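Local coordinates for protein putative NADH-depentdent flavin oxidoreductase (Cupriavidus metallidurans, PDB 5OCS) that probably acts as an NAD(P)H-dependent, FMN-binding ene-reductase of the Old Yellow Enzyme family, built on a TIM barrel, at residues H3-Y8 and H336-L341; A343-P348 and K361-A366; G301-A306 and D319-A324; Q44-G49 and S93-T98. One frame throughout, in Å; residues are numbered along the deposited sequence.

Contact 1: residues H3-Y8 and H336-L341; sequences HLFDPY and HAAAKL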
loop_
_atom_site.group_PDB
_atom_site.type_symbol
_atom_site.label_atom_id
_atom_site.label_comp_id
_atom_site.label_asym_id
_atom_site.label_seq_id
_atom_site.Cartn_x
_atom_site.Cartn_y
_atom_site.Cartn_z
ATOM N N HIS D 3 20.119 -15.631 10.176
ATOM C CA HIS D 3 19.068 -15.741 9.140
ATOM C C HIS D 3 18.401 -14.404 8.885
ATOM O O HIS D 3 18.401 -13.542 9.764
ATOM C CB HIS D 3 18.008 -16.731 9.570
ATOM C CG HIS D 3 18.561 -18.094 9.743
ATOM N ND1 HIS D 3 18.884 -18.887 8.667
ATOM C CD2 HIS D 3 18.961 -18.761 10.845
ATOM C CE1 HIS D 3 19.408 -20.016 9.107
ATOM N NE2 HIS D 3 19.470 -19.961 10.424
ATOM N N LEU D 4 17.799 -14.275 7.699
ATOM C CA LEU D 4 17.085 -13.046 7.315
ATOM C C LEU D 4 16.041 -12.585 8.346
ATOM O O LEU D 4 15.911 -11.378 8.647
ATOM C CB LEU D 4 16.425 -13.258 5.971
ATOM C CG LEU D 4 15.826 -12.004 5.327
ATOM C CD1 LEU D 4 16.909 -11.017 4.956
ATOM C CD2 LEU D 4 15.024 -12.426 4.132
ATOM N N PHE D 5 15.300 -13.567 8.876
ATOM C CA PHE D 5 14.263 -13.294 9.842
ATOM C C PHE D 5 14.681 -13.366 11.307
ATOM O O PHE D 5 13.833 -13.310 12.155
ATOM C CB PHE D 5 12.994 -14.113 9.534
ATOM C CG PHE D 5 12.258 -13.595 8.363
ATOM C CD1 PHE D 5 11.385 -12.517 8.539
ATOM C CD2 PHE D 5 12.500 -14.058 7.064
ATOM C CE1 PHE D 5 10.732 -11.964 7.468
ATOM C CE2 PHE D 5 11.819 -13.509 5.978
ATOM C CZ PHE D 5 10.949 -12.446 6.189
ATOM N N ASP D 6 15.978 -13.325 11.612
ATOM C CA ASP D 6 16.419 -13.090 12.967
ATOM C C ASP D 6 16.179 -11.654 13.356
ATOM O O ASP D 6 16.436 -10.741 12.551
ATOM C CB ASP D 6 17.911 -13.279 13.124
ATOM C CG ASP D 6 18.358 -14.693 12.955
ATOM O OD1 ASP D 6 17.543 -15.620 12.977
ATOM O OD2 ASP D 6 19.578 -14.844 12.803
ATOM N N PRO D 7 15.733 -11.425 14.602
ATOM C CA PRO D 7 15.769 -10.071 15.143
ATOM C C PRO D 7 17.159 -9.517 15.127
ATOM O O PRO D 7 18.145 -10.258 15.135
ATOM C CB PRO D 7 15.296 -10.252 16.592
ATOM C CG PRO D 7 14.461 -11.451 16.549
ATOM C CD PRO D 7 15.088 -12.363 15.530
ATOM N N TYR D 8 17.269 -8.203 15.067
ATOM C CA TYR D 8 18.570 -7.574 15.099
ATOM C C TYR D 8 18.382 -6.229 15.768
ATOM O O TYR D 8 17.279 -5.939 16.256
ATOM C CB TYR D 8 19.129 -7.494 13.680
ATOM C CG TYR D 8 20.599 -7.191 13.586
ATOM C CD1 TYR D 8 21.556 -8.070 14.073
ATOM C CD2 TYR D 8 21.039 -6.004 13.012
ATOM C CE1 TYR D 8 22.908 -7.784 13.970
ATOM C CE2 TYR D 8 22.392 -5.710 12.924
ATOM C CZ TYR D 8 23.315 -6.605 13.402
ATOM O OH TYR D 8 24.650 -6.263 13.292
ATOM N N HIS D 336 6.092 -12.378 1.662
ATOM C CA HIS D 336 6.370 -13.398 0.646
ATOM C C HIS D 336 7.671 -14.103 0.947
ATOM O O HIS D 336 7.713 -15.356 0.824
ATOM C CB HIS D 336 6.307 -12.806 -0.729
ATOM C CG HIS D 336 4.979 -12.215 -1.028
ATOM N ND1 HIS D 336 4.804 -11.169 -1.905
ATOM C CD2 HIS D 336 3.769 -12.456 -0.473
ATOM C CE1 HIS D 336 3.520 -10.843 -1.941
ATOM N NE2 HIS D 336 2.868 -11.625 -1.085
ATOM N N ALA D 337 8.657 -13.344 1.447
ATOM C CA ALA D 337 9.913 -13.944 1.891
ATOM C C ALA D 337 9.751 -14.865 3.116
ATOM O O ALA D 337 10.345 -15.984 3.190
ATOM C CB ALA D 337 11.000 -12.888 2.131
ATOM N N ALA D 338 8.972 -14.403 4.085
ATOM C CA ALA D 338 8.707 -15.165 5.282
ATOM C C ALA D 338 8.004 -16.472 4.931
ATOM O O ALA D 338 8.392 -17.543 5.481
ATOM C CB ALA D 338 7.871 -14.351 6.258
ATOM N N ALA D 339 7.068 -16.430 3.999
ATOM C CA ALA D 339 6.388 -17.654 3.550
ATOM C C ALA D 339 7.403 -18.632 2.939
ATOM O O ALA D 339 7.302 -19.833 3.172
ATOM C CB ALA D 339 5.300 -17.345 2.545
ATOM N N LYS D 340 8.343 -18.125 2.150
ATOM C CA LYS D 340 9.334 -19.020 1.508
ATOM C C LYS D 340 10.304 -19.597 2.523
ATOM O O LYS D 340 10.756 -20.716 2.366
ATOM C CB LYS D 340 10.136 -18.294 0.415
ATOM C CG LYS D 340 9.486 -18.164 -0.977
ATOM C CD LYS D 340 10.002 -16.892 -1.671
ATOM C CE LYS D 340 10.238 -16.964 -3.185
ATOM N NZ LYS D 340 11.081 -15.785 -3.636
ATOM N N LEU D 341 10.642 -18.840 3.543
ATOM C CA LEU D 341 11.696 -19.166 4.504
ATOM C C LEU D 341 11.181 -19.739 5.838
ATOM O O LEU D 341 11.967 -19.952 6.760
ATOM C CB LEU D 341 12.545 -17.915 4.743
ATOM C CG LEU D 341 13.319 -17.426 3.502
ATOM C CD1 LEU D 341 14.057 -16.137 3.813
ATOM C CD2 LEU D 341 14.332 -18.469 3.001
#
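Phe5 faces Ala338 across 7.4 Å between their CA atoms, where the type I turn His3-Asp6 approaches residues 336-341 of helix 333-341. The outer rim of the Phe5 ring does most of the touching. Its CZ lies 3.5 Å from Ala338 N and CE2 lies 3.8 Å from Ala337 C, so the ring rests on the helix backbone as well as on side chains. Ala338 CB makes an off-centre CH-pi contact, 4.1 Å from the Phe5 centroid, while Ala337 CB and Leu341 CD1 sit at the ring edge. Leu4, with CG anti to the backbone N (chi1 -171°), meets Leu341 at about a right angle, Leu4 CD2 to Leu341 CD1 at 3.8 Å. The turn is braced on its own side: Asp6 N bonds to His3 O, and His3 N reaches Asp6 OD2 at 2.8 Å, from above the carboxylate plane. Glu310 takes His3 ND1 and Leu4 N, and Leu4 also pairs with the backbone of Arg18 and packs on Ala309 and Ile313 of helix 306-314. The two segments meet by van der Waals and CH-pi contact, small alanines letting an aromatic ring come down to the helix backbone.

Contact 2: residues A343-P348 and K361-A366; sequences ASVNAP and KLFKDA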
loop_
_atom_site.group_PDB
_atom_site.type_symbol
_atom_site.label_atom_id
_atom_site.label_comp_id
_atom_site.label_asym_id
_atom_site.label_seq_id
_atom_site.Cartn_x
_atom_site.Cartn_y
_atom_site.Cartn_z
ATOM N N ALA D 343 9.181 -18.303 8.142
ATOM C CA ALA D 343 9.196 -17.336 9.215
ATOM C C ALA D 343 7.821 -16.652 9.314
ATOM O O ALA D 343 6.920 -16.929 8.555
ATOM C CB ALA D 343 10.280 -16.300 8.939
ATOM N N SER D 344 7.707 -15.728 10.241
ATOM C CA SER D 344 6.476 -14.984 10.388
ATOM C C SER D 344 6.788 -13.515 10.424
ATOM O O SER D 344 7.929 -13.107 10.597
ATOM C CB SER D 344 5.684 -15.503 11.594
ATOM O OG SER D 344 6.327 -15.300 12.823
ATOM N N VAL D 345 5.753 -12.712 10.214
ATOM C CA VAL D 345 5.912 -11.281 10.069
ATOM C C VAL D 345 4.774 -10.605 10.810
ATOM O O VAL D 345 3.725 -11.208 11.009
ATOM C CB VAL D 345 5.819 -10.780 8.610
ATOM C CG1 VAL D 345 7.157 -10.877 7.884
ATOM C CG2 VAL D 345 4.685 -11.486 7.849
ATOM N N ASN D 346 5.003 -9.356 11.186
ATOM C CA ASN D 346 3.948 -8.476 11.671
ATOM C C ASN D 346 3.176 -7.923 10.510
ATOM O O ASN D 346 3.755 -7.280 9.651
ATOM C CB ASN D 346 4.554 -7.274 12.361
ATOM C CG ASN D 346 5.092 -7.608 13.683
ATOM O OD1 ASN D 346 4.341 -7.793 14.616
ATOM N ND2 ASN D 346 6.415 -7.694 13.786
ATOM N N ALA D 347 1.885 -8.199 10.472
ATOM C CA ALA D 347 1.026 -7.664 9.441
ATOM C C ALA D 347 -0.138 -6.982 10.189
ATOM O O ALA D 347 -0.514 -7.397 11.281
ATOM C CB ALA D 347 0.508 -8.754 8.496
ATOM N N PRO D 348 -0.669 -5.915 9.584
ATOM C CA PRO D 348 -1.799 -5.266 10.226
ATOM C C PRO D 348 -2.984 -6.221 10.296
ATOM O O PRO D 348 -3.243 -6.957 9.324
ATOM C CB PRO D 348 -2.102 -4.097 9.289
ATOM C CG PRO D 348 -1.527 -4.451 7.996
ATOM C CD PRO D 348 -0.357 -5.319 8.285
ATOM N N LYS D 361 0.036 -19.616 10.086
ATOM C CA LYS D 361 0.945 -18.945 11.039
ATOM C C LYS D 361 1.914 -17.935 10.424
ATOM O O LYS D 361 2.905 -17.601 11.056
ATOM C CB LYS D 361 1.807 -19.955 11.833
ATOM C CG LYS D 361 1.056 -21.079 12.514
ATOM C CD LYS D 361 0.355 -20.591 13.767
ATOM C CE LYS D 361 -0.281 -21.747 14.525
ATOM N NZ LYS D 361 -1.612 -21.343 15.056
ATOM N N LEU D 362 1.642 -17.470 9.206
ATOM C CA LEU D 362 2.496 -16.448 8.568
ATOM C C LEU D 362 2.498 -15.160 9.379
ATOM O O LEU D 362 3.546 -14.485 9.537
ATOM C CB LEU D 362 2.046 -16.189 7.124
ATOM C CG LEU D 362 2.869 -15.162 6.334
ATOM C CD1 LEU D 362 4.298 -15.679 6.210
ATOM C CD2 LEU D 362 2.304 -14.919 4.954
ATOM N N PHE D 363 1.318 -14.774 9.844
ATOM C CA PHE D 363 1.178 -13.523 10.535
ATOM C C PHE D 363 1.239 -13.722 12.044
ATOM O O PHE D 363 0.473 -14.510 12.603
ATOM C CB PHE D 363 -0.120 -12.857 10.126
ATOM C CG PHE D 363 -0.241 -12.581 8.641
ATOM C CD1 PHE D 363 0.821 -12.076 7.902
ATOM C CD2 PHE D 363 -1.451 -12.753 8.018
ATOM C CE1 PHE D 363 0.686 -11.775 6.561
ATOM C CE2 PHE D 363 -1.594 -12.487 6.681
ATOM C CZ PHE D 363 -0.531 -11.986 5.951
ATOM N N LYS D 364 2.115 -12.973 12.704
ATOM C CA LYS D 364 2.312 -13.111 14.149
ATOM C C LYS D 364 1.046 -12.771 14.926
ATOM O O LYS D 364 0.442 -11.710 14.709
ATOM C CB LYS D 364 3.422 -12.208 14.640
ATOM C CG LYS D 364 4.802 -12.491 14.082
ATOM C CD LYS D 364 5.848 -11.532 14.658
ATOM C CE LYS D 364 7.216 -11.722 14.009
ATOM N NZ LYS D 364 7.723 -13.109 14.175
ATOM N N ASP D 365 0.631 -13.691 15.784
ATOM C CA ASP D 365 -0.485 -13.486 16.715
ATOM C C ASP D 365 -1.853 -13.216 16.065
ATOM O O ASP D 365 -2.715 -12.639 16.701
ATOM C CB ASP D 365 -0.161 -12.373 17.709
ATOM C CG ASP D 365 1.174 -12.594 18.415
ATOM O OD1 ASP D 365 1.403 -13.684 18.981
ATOM O OD2 ASP D 365 2.002 -11.680 18.376
ATOM N N ALA D 366 -2.049 -13.652 14.826
ATOM C CA ALA D 366 -3.344 -13.453 14.117
ATOM C C ALA D 366 -4.476 -14.271 14.760
ATOM O O ALA D 366 -4.256 -15.384 15.228
ATOM C CB ALA D 366 -3.223 -13.796 12.650
HETATM O O HOH W 1 0.780 -9.697 12.755
#
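Ala347 CB lies over one face of the Phe363 ring, and Val345 CG2 meets the ring at its edge, in the ring plane. The methyl of Ala347 is 3.8 Å from the Phe363 centroid, a CH-pi contact shifted toward the CD1-CE1 side, with Ala347 CB only 3.4 Å from Phe363 CD1. Val345 CG2 touches the same Phe363 CD1 at 3.9 Å. Trp335 of helix 333-341 adds an edge-to-face partner for the ring.

The backbones are joined by a single beta bridge, Val345 with Phe363. Val345 N gives its hydrogen to Leu362 O at 2.9 Å, and Lys364 N returns a straight bond of 171° to Val345 O. Ser344 CA and Phe363 CA add C-H...O contacts to Leu362 O and Val345 O. The Lys364 side chain runs across the other segment, its CD beside the Asn346 amide; a bend at the last torsion (chi4 -58°) brings Lys364 NZ to Ser344 OG at 2.9 Å. Water 1 carries the pairing further, accepting from Ala347 N and donating to Lys364 O at 2.8 Å. Leu362 also packs on Tyr329 of the second subunit.

The chemistry is divided: the aromatic and aliphatic groups pack with helix 333-341, whereas the polar pairing uses backbone, serine hydroxyl, lysine ammonium and water. Together they hold two parts of the irregular C-terminal chain, consistent with the C-terminal extension of this ene-reductase, against each other without a regular sheet or helix, packed on helix 333-341 and reaching the second subunit.

Contact 3: residues G301-A306 and D319-A324; sequences GLITEA and DIISIA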
loop_
_atom_site.group_PDB
_atom_site.type_symbol
_atom_site.label_atom_id
_atom_site.label_comp_id
_atom_site.label_asym_id
_atom_site.label_seq_id
_atom_site.Cartn_x
_atom_site.Cartn_y
_atom_site.Cartn_z
ATOM N N GLY D 301 21.043 -4.563 -1.459
ATOM C CA GLY D 301 20.814 -5.826 -2.110
ATOM C C GLY D 301 19.991 -5.635 -3.374
ATOM O O GLY D 301 18.747 -5.445 -3.291
ATOM N N LEU D 302 20.638 -5.716 -4.540
ATOM C CA LEU D 302 19.914 -5.594 -5.817
ATOM C C LEU D 302 19.380 -6.959 -6.171
ATOM O O LEU D 302 19.833 -7.586 -7.112
ATOM C CB LEU D 302 20.833 -5.026 -6.918
ATOM C CG LEU D 302 21.428 -3.657 -6.609
ATOM C CD1 LEU D 302 22.331 -3.274 -7.790
ATOM C CD2 LEU D 302 20.409 -2.563 -6.340
ATOM N N ILE D 303 18.417 -7.420 -5.371
ATOM C CA ILE D 303 17.885 -8.756 -5.415
ATOM C C ILE D 303 16.379 -8.731 -5.438
ATOM O O ILE D 303 15.767 -7.717 -5.100
ATOM C CB ILE D 303 18.403 -9.596 -4.221
ATOM C CG1 ILE D 303 17.955 -8.993 -2.876
ATOM C CG2 ILE D 303 19.922 -9.677 -4.263
ATOM C CD1 ILE D 303 16.577 -9.437 -2.425
ATOM N N THR D 304 15.777 -9.844 -5.851
ATOM C CA THR D 304 14.311 -9.967 -5.852
ATOM C C THR D 304 13.818 -11.184 -5.073
ATOM O O THR D 304 12.656 -11.226 -4.712
ATOM C CB THR D 304 13.736 -10.054 -7.290
ATOM O OG1 THR D 304 14.193 -11.281 -7.896
ATOM C CG2 THR D 304 14.188 -8.827 -8.136
ATOM N N GLU D 305 14.671 -12.175 -4.830
ATOM C CA GLU D 305 14.212 -13.452 -4.223
ATOM C C GLU D 305 14.617 -13.598 -2.772
ATOM O O GLU D 305 15.720 -13.240 -2.377
ATOM C CB GLU D 305 14.765 -14.643 -5.015
ATOM C CG GLU D 305 14.481 -14.611 -6.509
ATOM C CD GLU D 305 13.014 -14.369 -6.840
ATOM O OE1 GLU D 305 12.123 -15.175 -6.425
ATOM O OE2 GLU D 305 12.727 -13.342 -7.499
ATOM N N ALA D 306 13.726 -14.203 -1.971
ATOM C CA ALA D 306 13.990 -14.461 -0.575
ATOM C C ALA D 306 15.297 -15.212 -0.370
ATOM O O ALA D 306 16.064 -14.869 0.530
ATOM C CB ALA D 306 12.862 -15.250 0.060
ATOM N N ASP D 319 24.830 -7.725 7.747
ATOM C CA ASP D 319 23.935 -7.907 8.891
ATOM C C ASP D 319 22.503 -7.484 8.612
ATOM O O ASP D 319 21.566 -8.035 9.205
ATOM C CB ASP D 319 24.475 -7.109 10.057
ATOM C CG ASP D 319 25.909 -7.445 10.344
ATOM O OD1 ASP D 319 26.112 -8.635 10.640
ATOM O OD2 ASP D 319 26.792 -6.581 10.231
ATOM N N ILE D 320 22.348 -6.512 7.722
ATOM C CA ILE D 320 21.043 -6.004 7.313
ATOM C C ILE D 320 21.104 -5.868 5.801
ATOM O O ILE D 320 22.165 -5.498 5.245
ATOM C CB ILE D 320 20.778 -4.644 7.969
ATOM C CG1 ILE D 320 20.608 -4.815 9.490
ATOM C CG2 ILE D 320 19.551 -3.984 7.340
ATOM C CD1 ILE D 320 20.622 -3.513 10.232
ATOM N N ILE D 321 20.009 -6.202 5.117
ATOM C CA ILE D 321 19.958 -6.064 3.681
ATOM C C ILE D 321 18.928 -5.010 3.393
ATOM O O ILE D 321 17.770 -5.139 3.841
ATOM C CB ILE D 321 19.674 -7.369 2.900
ATOM C CG1 ILE D 321 19.538 -7.099 1.369
ATOM C CG2 ILE D 321 18.447 -8.126 3.427
ATOM C CD1 ILE D 321 19.487 -8.357 0.540
ATOM N N SER D 322 19.313 -3.996 2.630
ATOM C CA SER D 322 18.335 -3.027 2.149
ATOM C C SER D 322 17.805 -3.391 0.770
ATOM O O SER D 322 18.557 -3.796 -0.112
ATOM C CB SER D 322 18.879 -1.586 2.199
ATOM O OG SER D 322 19.885 -1.315 1.225
ATOM N N ILE D 323 16.491 -3.246 0.597
ATOM C CA ILE D 323 15.823 -3.647 -0.630
ATOM C C ILE D 323 15.034 -2.483 -1.179
ATOM O O ILE D 323 14.336 -1.810 -0.432
ATOM C CB ILE D 323 14.924 -4.857 -0.406
ATOM C CG1 ILE D 323 15.748 -6.075 0.015
ATOM C CG2 ILE D 323 14.230 -5.250 -1.699
ATOM C CD1 ILE D 323 14.921 -7.209 0.543
ATOM N N ALA D 324 15.221 -2.202 -2.456
ATOM C CA ALA D 324 14.612 -1.027 -3.063
ATOM C C ALA D 324 13.529 -1.469 -4.073
ATOM O O ALA D 324 12.364 -1.541 -3.693
ATOM C CB ALA D 324 15.685 -0.124 -3.635
HETATM O O HOH W 2 17.341 -3.265 -3.884
#
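Ile303 and Ile321 reach toward each other tip to tip, with Ile303 CG1 3.8 Å from Ile321 CD1. Ile303 meets Ile323 differently, at about a right angle, and its CD1 lies 4.1 Å from Ile323 CD1. Ile321 CG1 stands anti to the backbone N (chi1 176°), which sets Ile321 CG1 itself 3.9 Å from Gly301 CA; the CD1 methyl beyond it also touches that CA. A beta carbon on Gly301 would clash with that methyl, so the close approach depends on the bare CA.

The polar part is backbone. Gly301 N donates to Ser322 O at 2.9 Å, with an N-H...O angle of 162°. Water 2 continues the link, donating to Gly301 O at 2.7 Å and accepting from Ala324 N. Leu302 is the centre of an inverse gamma turn just after strand 297-300; Leu302 and Ala324 both belong to the FMN-binding site of this protein. The Ser322 hydroxyl is bonded to His263 of another barrel strand.

These bonds join the end of strand 297-300 to its parallel neighbour 320-323, the seventh and eighth strands of the barrel, while helix 306-314 makes the crossover of this beta-alpha-beta unit. Ala309 of that helix packs on both Ile303 and Ile321, and Trp333 at the start of helix 333-341 touches Ile303 and Ile323.

Contact 4: residues Q44-G49 and S93-T98; sequences QMALSG and SPIAVT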
loop_
_atom_site.group_PDB
_atom_site.type_symbol
_atom_site.label_atom_id
_atom_site.label_comp_id
_atom_site.label_asym_id
_atom_site.label_seq_id
_atom_site.Cartn_x
_atom_site.Cartn_y
_atom_site.Cartn_z
ATOM N N GLN D 44 2.176 2.080 3.060
ATOM C CA GLN D 44 2.443 0.713 2.524
ATOM C C GLN D 44 3.746 0.168 3.019
ATOM O O GLN D 44 3.829 -0.979 3.448
ATOM C CB GLN D 44 2.618 0.676 0.990
ATOM C CG GLN D 44 1.374 0.881 0.239
ATOM C CD GLN D 44 1.709 1.145 -1.218
ATOM O OE1 GLN D 44 2.083 0.221 -1.960
ATOM N NE2 GLN D 44 1.613 2.401 -1.622
ATOM N N MET D 45 4.801 0.943 2.841
ATOM C CA MET D 45 6.113 0.467 3.230
ATOM C C MET D 45 6.135 0.062 4.709
ATOM O O MET D 45 6.673 -0.996 5.062
ATOM C CB MET D 45 7.168 1.545 2.949
ATOM C CG MET D 45 7.452 1.856 1.499
ATOM S SD MET D 45 7.964 0.491 0.430
ATOM C CE MET D 45 6.453 -0.055 -0.271
ATOM N N ALA D 46 5.516 0.890 5.568
ATOM C CA ALA D 46 5.517 0.670 6.998
ATOM C C ALA D 46 4.720 -0.568 7.418
ATOM O O ALA D 46 4.952 -1.063 8.533
ATOM C CB ALA D 46 5.006 1.908 7.745
ATOM N N LEU D 47 3.799 -1.039 6.569
ATOM C CA LEU D 47 2.975 -2.216 6.835
ATOM C C LEU D 47 3.460 -3.500 6.185
ATOM O O LEU D 47 2.769 -4.528 6.218
ATOM C CB LEU D 47 1.535 -1.891 6.400
ATOM C CG LEU D 47 0.965 -0.740 7.275
ATOM C CD1 LEU D 47 -0.386 -0.259 6.754
ATOM C CD2 LEU D 47 0.839 -1.050 8.748
ATOM N N SER D 48 4.675 -3.464 5.645
ATOM C CA SER D 48 5.250 -4.550 4.895
ATOM C C SER D 48 5.823 -5.707 5.694
ATOM O O SER D 48 6.163 -6.716 5.091
ATOM C CB SER D 48 6.360 -4.028 4.017
ATOM O OG SER D 48 7.430 -3.575 4.823
ATOM N N GLY D 49 5.964 -5.522 7.005
ATOM C CA GLY D 49 6.636 -6.476 7.863
ATOM C C GLY D 49 8.137 -6.444 7.853
ATOM O O GLY D 49 8.784 -7.261 8.529
ATOM N N SER D 93 1.568 0.677 12.638
ATOM C CA SER D 93 2.735 -0.168 12.417
ATOM C C SER D 93 3.722 -0.191 13.569
ATOM O O SER D 93 3.960 0.823 14.200
ATOM C CB SER D 93 3.461 0.290 11.171
ATOM O OG SER D 93 4.712 -0.371 11.027
ATOM N N PRO D 94 4.380 -1.339 13.796
ATOM C CA PRO D 94 5.470 -1.380 14.786
ATOM C C PRO D 94 6.865 -1.141 14.173
ATOM O O PRO D 94 7.828 -1.171 14.893
ATOM C CB PRO D 94 5.423 -2.834 15.270
ATOM C CG PRO D 94 5.013 -3.579 14.072
ATOM C CD PRO D 94 4.095 -2.686 13.255
ATOM N N ILE D 95 6.957 -0.875 12.879
ATOM C CA ILE D 95 8.235 -0.766 12.213
ATOM C C ILE D 95 9.094 0.367 12.779
ATOM O O ILE D 95 8.601 1.373 13.301
ATOM C CB ILE D 95 8.042 -0.578 10.676
ATOM C CG1 ILE D 95 9.286 -1.040 9.907
ATOM C CG2 ILE D 95 7.640 0.870 10.355
ATOM C CD1 ILE D 95 9.070 -1.204 8.427
ATOM N N ALA D 96 10.399 0.200 12.680
ATOM C CA ALA D 96 11.333 1.263 13.031
ATOM C C ALA D 96 11.427 2.219 11.868
ATOM O O ALA D 96 11.604 1.780 10.745
ATOM C CB ALA D 96 12.729 0.668 13.292
ATOM N N VAL D 97 11.238 3.488 12.154
ATOM C CA VAL D 97 11.202 4.530 11.135
ATOM C C VAL D 97 12.430 5.389 11.295
ATOM O O VAL D 97 12.613 5.995 12.325
ATOM C CB VAL D 97 9.903 5.333 11.193
ATOM C CG1 VAL D 97 9.900 6.383 10.119
ATOM C CG2 VAL D 97 8.726 4.396 10.990
ATOM N N THR D 98 13.230 5.481 10.228
ATOM C CA THR D 98 14.453 6.278 10.193
ATOM C C THR D 98 14.422 7.142 8.941
ATOM O O THR D 98 13.550 6.974 8.071
ATOM C CB THR D 98 15.702 5.372 10.193
ATOM O OG1 THR D 98 15.722 4.521 9.028
ATOM C CG2 THR D 98 15.662 4.483 11.481
#
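Ile95 lays its CG2 methyl against Ala46, with Ile95 CG2 3.9 Å from Ala46 CB and 3.8 Å from Ala46 O. In its other branch CG1 stands anti to the backbone N (chi1 -156°), and CD1 beyond it lies 4.1 Å from Met45 O. Leu47 CD2 touches Ser93 CB at 3.8 Å.

The polar grip is made by Ser93. Its OG, also anti to the backbone N (chi1 171°), donates to Ala46 O over a short 2.6 Å, approaching from above the carbonyl plane. The same oxygen accepts from Ile95 N at 3.0 Å and 169°, which completes an ST turn. One hydroxyl therefore both fixes the bend that leads into strand 96-102 and engages a carbonyl in the last turn of helix 36-46. Ser48 does comparable work within its own segment: Ser48 OG donates to Met45 O at 2.7 Å, in the carbonyl plane, and that carbonyl also receives Ser48 N. Carbonyls of Met45 and Ala46, at the end of the helix, are thus satisfied by serine hydroxyls.

Val89 and His92 of helix 76-92 pack on Ala46 and Leu47, and Trp37 of the second subunit also reaches Leu47. The contact joins the end of the helix that follows the first barrel strand to the loop entering the third, a packing of successive beta-alpha units on the outer layer of a TIM barrel.

From the N terminus, the turn in 3-8 waits for its partner until 336-341, so contact 1 closes a loop that holds all eight strands of the barrel. Within that loop lie contact 4, which ties the end of helix 36-46 to the entry of strand 96-102, and later contact 3, which joins the last two barrel strands; these two follow in series. Contact 2 comes after contact 1 has closed and folds the C-terminal chain on itself. Contact 1 touches contact 3 through the Lys340-Glu305 salt bridge and Leu4 on Ile321, and contact 2 through Phe5 on Ala343. Contact 2 reaches contact 4 where Asn346 packs on Pro94. Contacts 1, 2 and 4 also touch the second subunit.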